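Local coordinates for protein ATP:cob(I)alamin adenosyltransferase (PDB 5CX7) that probably converts cob(I)alamin to adenosylcobalamin, the cofactor of propanediol dehydratase, and binds heme through a C-terminal domain whose own role is unknown, at residues F14-Q19 and L110-I115. Numbering follows the deposited sequence.
Sequences FHDLHQ and LWRDGI. With HEM (protoporphyrin IX containing Fe), chain B.
Asp-16, in the first turn of helix 14-31, and Arg-112, at the end of strand 107-112, reach for each other from opposite directions and form a two-pronged, end-on salt bridge. Arg-112 NH1 gives a hydrogen bond to Asp-16 OD2 at 2.9 Å, and Arg-112 NH2 gives a second to Asp-16 OD1 at 3.1 Å. Both oxygens are met on their syn side and lie close to the guanidinium plane, yet the two flat groups are turned 36° apart, so each nitrogen sits somewhat out of the carboxylate plane. Arginine suits this place because its long chain covers most of the 11.8 Å from Arg-112 CA to Asp-16 CA. Its two terminal nitrogens also have N-H groups to spare for backbone carbonyls near both ends of the chain, Val-10 O and, weakly, Asn-142 O. The CB bond of Asp-16 already points toward the hairpin, and chi1 of -69° sets the carboxylate beside the backbone N, both oxygens presented to the guanidinium.

From the same helix turn, His-18 turns to the heme. With CG anti to the backbone N (chi1 -165°), its imidazole brings NE2 to 2.0 Å from the heme iron, and Phe-14 CZ packs 3.6 Å from heme CMA. His-18 of a second subunit binds the same iron, completing a bis-histidine heme site between two subunits. The Asp-16 to Arg-112 bridge ties this heme-binding helix to the beta hairpin whose type I' turn, Arg-112 to Ile-115, joins strands 107-112 and 115-123 of the antiparallel sheet in an HbpS-like domain.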
ATOM      1  N   PHE E  14     -24.499  -2.264 -24.214  1.00 20.93           N
ATOM      2  CA  PHE E  14     -23.467  -2.975 -24.944  1.00 21.28           C
ATOM      3  C   PHE E  14     -23.020  -2.210 -26.157  1.00 22.36           C
ATOM      4  O   PHE E  14     -21.806  -1.958 -26.404  1.00 18.81           O
ATOM      5  CB  PHE E  14     -23.884  -4.395 -25.407  1.00 25.28           C
ATOM      6  CG  PHE E  14     -22.907  -4.991 -26.430  1.00 28.13           C
ATOM      7  CD1 PHE E  14     -21.712  -5.463 -26.038  1.00 29.72           C
ATOM      8  CD2 PHE E  14     -23.156  -4.870 -27.795  1.00 31.83           C
ATOM      9  CE1 PHE E  14     -20.785  -5.939 -26.958  1.00 34.28           C
ATOM     10  CE2 PHE E  14     -22.238  -5.309 -28.741  1.00 34.74           C
ATOM     11  CZ  PHE E  14     -21.033  -5.847 -28.310  1.00 34.76           C
ATOM     12  N   HIS E  15     -23.979  -1.789 -26.974  1.00 18.93           N
ATOM     13  CA  HIS E  15     -23.665  -0.991 -28.131  1.00 19.52           C
ATOM     14  C   HIS E  15     -22.894   0.316 -27.797  1.00 18.13           C
ATOM     15  O   HIS E  15     -21.985   0.743 -28.515  1.00 21.39           O
ATOM     16  CB  HIS E  15     -24.976  -0.663 -28.916  1.00 18.31           C
ATOM     17  CG  HIS E  15     -24.751   0.195 -30.128  1.00 20.35           C
ATOM     18  ND1 HIS E  15     -24.320  -0.291 -31.352  1.00 22.41           N
ATOM     19  CD2 HIS E  15     -24.918   1.526 -30.293  1.00 23.20           C
ATOM     20  CE1 HIS E  15     -24.214   0.706 -32.213  1.00 19.73           C
ATOM     21  NE2 HIS E  15     -24.599   1.809 -31.604  1.00 22.13           N
ATOM     22  N   ASP E  16     -23.332   1.043 -26.790  1.00 16.68           N
ATOM     23  CA  ASP E  16     -22.591   2.264 -26.363  1.00 17.23           C
ATOM     24  C   ASP E  16     -21.117   1.960 -26.084  1.00 15.58           C
ATOM     25  O   ASP E  16     -20.245   2.689 -26.494  1.00 15.41           O
ATOM     26  CB  ASP E  16     -23.175   2.862 -25.090  1.00 17.65           C
ATOM     27  CG  ASP E  16     -24.565   3.469 -25.280  1.00 19.12           C
ATOM     28  OD1 ASP E  16     -24.809   4.111 -26.310  1.00 20.84           O
ATOM     29  OD2 ASP E  16     -25.355   3.541 -24.286  1.00 19.14           O
ATOM     30  N   LEU E  17     -20.901   0.927 -25.291  1.00 15.44           N
ATOM     31  CA  LEU E  17     -19.534   0.555 -24.867  1.00 15.62           C
ATOM     32  C   LEU E  17     -18.704   0.153 -26.069  1.00 17.55           C
ATOM     33  O   LEU E  17     -17.540   0.518 -26.185  1.00 17.74           O
ATOM     34  CB  LEU E  17     -19.605  -0.627 -23.875  1.00 14.84           C
ATOM     35  CG  LEU E  17     -20.276  -0.300 -22.525  1.00 15.21           C
ATOM     36  CD1 LEU E  17     -20.531  -1.578 -21.724  1.00 15.80           C
ATOM     37  CD2 LEU E  17     -19.530   0.724 -21.698  1.00 14.87           C
ATOM     38  N   HIS E  18     -19.291  -0.689 -26.922  1.00 16.81           N
ATOM     39  CA  HIS E  18     -18.638  -1.184 -28.077  1.00 20.37           C
ATOM     40  C   HIS E  18     -18.223  -0.057 -29.016  1.00 18.79           C
ATOM     41  O   HIS E  18     -17.107  -0.072 -29.503  1.00 19.76           O
ATOM     42  CB  HIS E  18     -19.520  -2.233 -28.790  1.00 23.41           C
ATOM     43  CG  HIS E  18     -18.762  -3.038 -29.796  1.00 25.01           C
ATOM     44  ND1 HIS E  18     -18.749  -2.720 -31.139  1.00 27.24           N
ATOM     45  CD2 HIS E  18     -17.944  -4.114 -29.657  1.00 25.17           C
ATOM     46  CE1 HIS E  18     -17.968  -3.562 -31.796  1.00 28.02           C
ATOM     47  NE2 HIS E  18     -17.491  -4.391 -30.914  1.00 25.33           N
ATOM     48  N   GLN E  19     -19.135   0.854 -29.287  1.00 18.80           N
ATOM     49  CA  GLN E  19     -18.904   1.980 -30.180  1.00 18.75           C
ATOM     50  C   GLN E  19     -17.918   2.962 -29.634  1.00 16.03           C
ATOM     51  O   GLN E  19     -17.085   3.427 -30.377  1.00 13.60           O
ATOM     52  CB  GLN E  19     -20.205   2.707 -30.603  1.00 20.83           C
ATOM     53  CG  GLN E  19     -21.080   1.798 -31.433  1.00 23.37           C
ATOM     54  CD  GLN E  19     -20.329   1.232 -32.639  1.00 27.76           C
ATOM     55  OE1 GLN E  19     -19.999   1.988 -33.546  1.00 32.11           O
ATOM     56  NE2 GLN E  19     -20.109  -0.076 -32.688  1.00 27.51           N
ATOM     57  N   LEU E 110     -19.627  11.104 -18.714  1.00 18.19           N
ATOM     58  CA  LEU E 110     -20.632  10.813 -19.741  1.00 18.03           C
ATOM     59  C   LEU E 110     -22.017  10.984 -19.093  1.00 18.97           C
ATOM     60  O   LEU E 110     -22.321  10.327 -18.091  1.00 17.73           O
ATOM     61  CB  LEU E 110     -20.473   9.427 -20.264  1.00 17.39           C
ATOM     62  CG  LEU E 110     -19.068   9.071 -20.766  1.00 21.10           C
ATOM     63  CD1 LEU E 110     -18.995   7.616 -21.153  1.00 20.45           C
ATOM     64  CD2 LEU E 110     -18.637   9.937 -21.930  1.00 21.27           C
ATOM     65  N   TRP E 111     -22.856  11.787 -19.732  1.00 19.51           N
ATOM     66  CA  TRP E 111     -24.192  12.135 -19.223  1.00 19.43           C
ATOM     67  C   TRP E 111     -25.293  11.923 -20.269  1.00 22.02           C
ATOM     68  O   TRP E 111     -25.056  12.054 -21.462  1.00 22.16           O
ATOM     69  CB  TRP E 111     -24.243  13.604 -18.858  1.00 20.21           C
ATOM     70  CG  TRP E 111     -23.319  14.061 -17.828  1.00 20.22           C
ATOM     71  CD1 TRP E 111     -22.028  14.390 -17.999  1.00 20.01           C
ATOM     72  CD2 TRP E 111     -23.611  14.270 -16.439  1.00 19.41           C
ATOM     73  NE1 TRP E 111     -21.479  14.774 -16.802  1.00 22.02           N
ATOM     74  CE2 TRP E 111     -22.429  14.691 -15.825  1.00 21.37           C
ATOM     75  CE3 TRP E 111     -24.775  14.156 -15.667  1.00 20.90           C
ATOM     76  CZ2 TRP E 111     -22.365  15.027 -14.453  1.00 23.24           C
ATOM     77  CZ3 TRP E 111     -24.722  14.451 -14.313  1.00 20.33           C
ATOM     78  CH2 TRP E 111     -23.545  14.882 -13.713  1.00 23.29           C
ATOM     79  N   ARG E 112     -26.464  11.471 -19.812  1.00 23.78           N
ATOM     80  CA  ARG E 112     -27.676  11.304 -20.667  1.00 25.72           C
ATOM     81  C   ARG E 112     -28.831  11.806 -19.860  1.00 30.31           C
ATOM     82  O   ARG E 112     -29.063  11.255 -18.772  1.00 27.74           O
ATOM     83  CB  ARG E 112     -27.980   9.825 -21.006  1.00 25.55           C
ATOM     84  CG  ARG E 112     -27.959   9.520 -22.451  1.00 28.07           C
ATOM     85  CD  ARG E 112     -28.440   8.071 -22.717  1.00 28.31           C
ATOM     86  NE  ARG E 112     -27.570   7.762 -23.797  1.00 28.65           N
ATOM     87  CZ  ARG E 112     -26.885   6.642 -23.952  1.00 27.58           C
ATOM     88  NH1 ARG E 112     -26.957   5.626 -23.097  1.00 28.69           N
ATOM     89  NH2 ARG E 112     -26.147   6.545 -25.010  1.00 28.05           N
ATOM     90  N   ASP E 113     -29.615  12.721 -20.428  1.00 32.05           N
ATOM     91  CA  ASP E 113     -30.846  13.210 -19.770  1.00 33.14           C
ATOM     92  C   ASP E 113     -30.613  13.663 -18.332  1.00 34.58           C
ATOM     93  O   ASP E 113     -31.378  13.292 -17.430  1.00 35.90           O
ATOM     94  CB  ASP E 113     -31.956  12.134 -19.783  1.00 34.19           C
ATOM     95  CG  ASP E 113     -32.378  11.693 -21.200  1.00 39.41           C
ATOM     96  OD1 ASP E 113     -32.158  12.444 -22.180  1.00 47.30           O
ATOM     97  OD2 ASP E 113     -32.844  10.522 -21.365  1.00 46.11           O
ATOM     98  N   GLY E 114     -29.522  14.393 -18.116  1.00 35.76           N
ATOM     99  CA  GLY E 114     -29.153  14.840 -16.788  1.00 31.82           C
ATOM    100  C   GLY E 114     -28.601  13.798 -15.816  1.00 31.94           C
ATOM    101  O   GLY E 114     -28.368  14.116 -14.649  1.00 27.11           O
ATOM    102  N   ILE E 115     -28.371  12.567 -16.269  1.00 25.82           N
ATOM    103  CA  ILE E 115     -27.936  11.474 -15.418  1.00 24.76           C
ATOM    104  C   ILE E 115     -26.491  11.127 -15.810  1.00 23.83           C
ATOM    105  O   ILE E 115     -26.198  10.897 -16.983  1.00 20.95           O
ATOM    106  CB  ILE E 115     -28.836  10.227 -15.566  1.00 24.67           C
ATOM    107  CG1 ILE E 115     -30.326  10.549 -15.224  1.00 29.35           C
ATOM    108  CG2 ILE E 115     -28.342   9.068 -14.709  1.00 26.97           C
ATOM    109  CD1 ILE E 115     -30.558  10.913 -13.778  1.00 30.31           C
TER
HETATM  110  CHA HEM B 201     -18.447  -6.764 -33.789  1.00 28.29           C
HETATM  111  CHB HEM B 201     -17.839  -7.755 -29.062  1.00 29.16           C
HETATM  112  CHC HEM B 201     -14.107  -4.686 -29.189  1.00 32.94           C
HETATM  113  CHD HEM B 201     -14.507  -4.097 -33.945  1.00 29.78           C
HETATM  114  C1A HEM B 201     -18.594  -7.222 -32.519  1.00 31.79           C
HETATM  115  C2A HEM B 201     -19.682  -7.996 -32.092  1.00 36.34           C
HETATM  116  C3A HEM B 201     -19.511  -8.266 -30.761  1.00 34.20           C
HETATM  117  C4A HEM B 201     -18.312  -7.698 -30.342  1.00 32.70           C
HETATM  118  CMA HEM B 201     -20.454  -9.049 -29.863  1.00 38.17           C
HETATM  119  CAA HEM B 201     -20.884  -8.431 -32.922  1.00 39.91           C
HETATM  120  CBA HEM B 201     -22.008  -7.413 -32.595  1.00 46.05           C
HETATM  121  CGA HEM B 201     -22.919  -7.099 -33.756  1.00 53.78           C
HETATM  122  O1A HEM B 201     -24.059  -7.634 -33.793  1.00 54.80           O
HETATM  123  O2A HEM B 201     -22.535  -6.297 -34.649  1.00 58.80           O
HETATM  124  C1B HEM B 201     -16.742  -7.013 -28.676  1.00 30.99           C
HETATM  125  C2B HEM B 201     -16.268  -6.962 -27.364  1.00 31.82           C
HETATM  126  C3B HEM B 201     -15.213  -6.099 -27.385  1.00 32.93           C
HETATM  127  C4B HEM B 201     -15.069  -5.595 -28.772  1.00 30.07           C
HETATM  128  CMB HEM B 201     -16.881  -7.757 -26.204  1.00 37.63           C
HETATM  129  CAB HEM B 201     -14.418  -5.805 -26.176  1.00 37.44           C
HETATM  130  CBB HEM B 201     -13.365  -5.031 -26.061  1.00 38.75           C
HETATM  131  C1C HEM B 201     -13.887  -4.232 -30.478  1.00 34.72           C
HETATM  132  C2C HEM B 201     -12.858  -3.315 -30.850  1.00 37.72           C
HETATM  133  C3C HEM B 201     -12.982  -3.160 -32.241  1.00 36.17           C
HETATM  134  C4C HEM B 201     -14.088  -3.985 -32.650  1.00 32.67           C
HETATM  135  CMC HEM B 201     -11.832  -2.644 -29.920  1.00 32.09           C
HETATM  136  CAC HEM B 201     -12.208  -2.344 -33.235  1.00 36.55           C
HETATM  137  CBC HEM B 201     -11.176  -1.577 -32.988  1.00 42.94           C
HETATM  138  C1D HEM B 201     -15.646  -4.812 -34.238  1.00 31.30           C
HETATM  139  C2D HEM B 201     -16.082  -4.813 -35.638  1.00 32.75           C
HETATM  140  C3D HEM B 201     -17.217  -5.544 -35.630  1.00 37.37           C
HETATM  141  C4D HEM B 201     -17.411  -5.992 -34.222  1.00 27.75           C
HETATM  142  CMD HEM B 201     -15.378  -4.133 -36.801  1.00 35.99           C
HETATM  143  CAD HEM B 201     -18.069  -5.882 -36.859  1.00 47.46           C
HETATM  144  CBD HEM B 201     -18.779  -4.685 -37.499  1.00 51.93           C
HETATM  145  CGD HEM B 201     -20.280  -4.707 -37.306  1.00 62.70           C
HETATM  146  O1D HEM B 201     -21.060  -4.551 -38.304  1.00 69.04           O
HETATM  147  O2D HEM B 201     -20.739  -4.840 -36.143  1.00 68.31           O
HETATM  148  NA  HEM B 201     -17.765  -7.023 -31.412  1.00 29.29           N
HETATM  149  NB  HEM B 201     -16.016  -6.212 -29.453  1.00 31.88           N
HETATM  150  NC  HEM B 201     -14.649  -4.575 -31.564  1.00 29.90           N
HETATM  151  ND  HEM B 201     -16.472  -5.520 -33.416  1.00 31.14           N
HETATM  152 FE   HEM B 201     -16.288  -5.851 -31.498  1.00 26.09          FE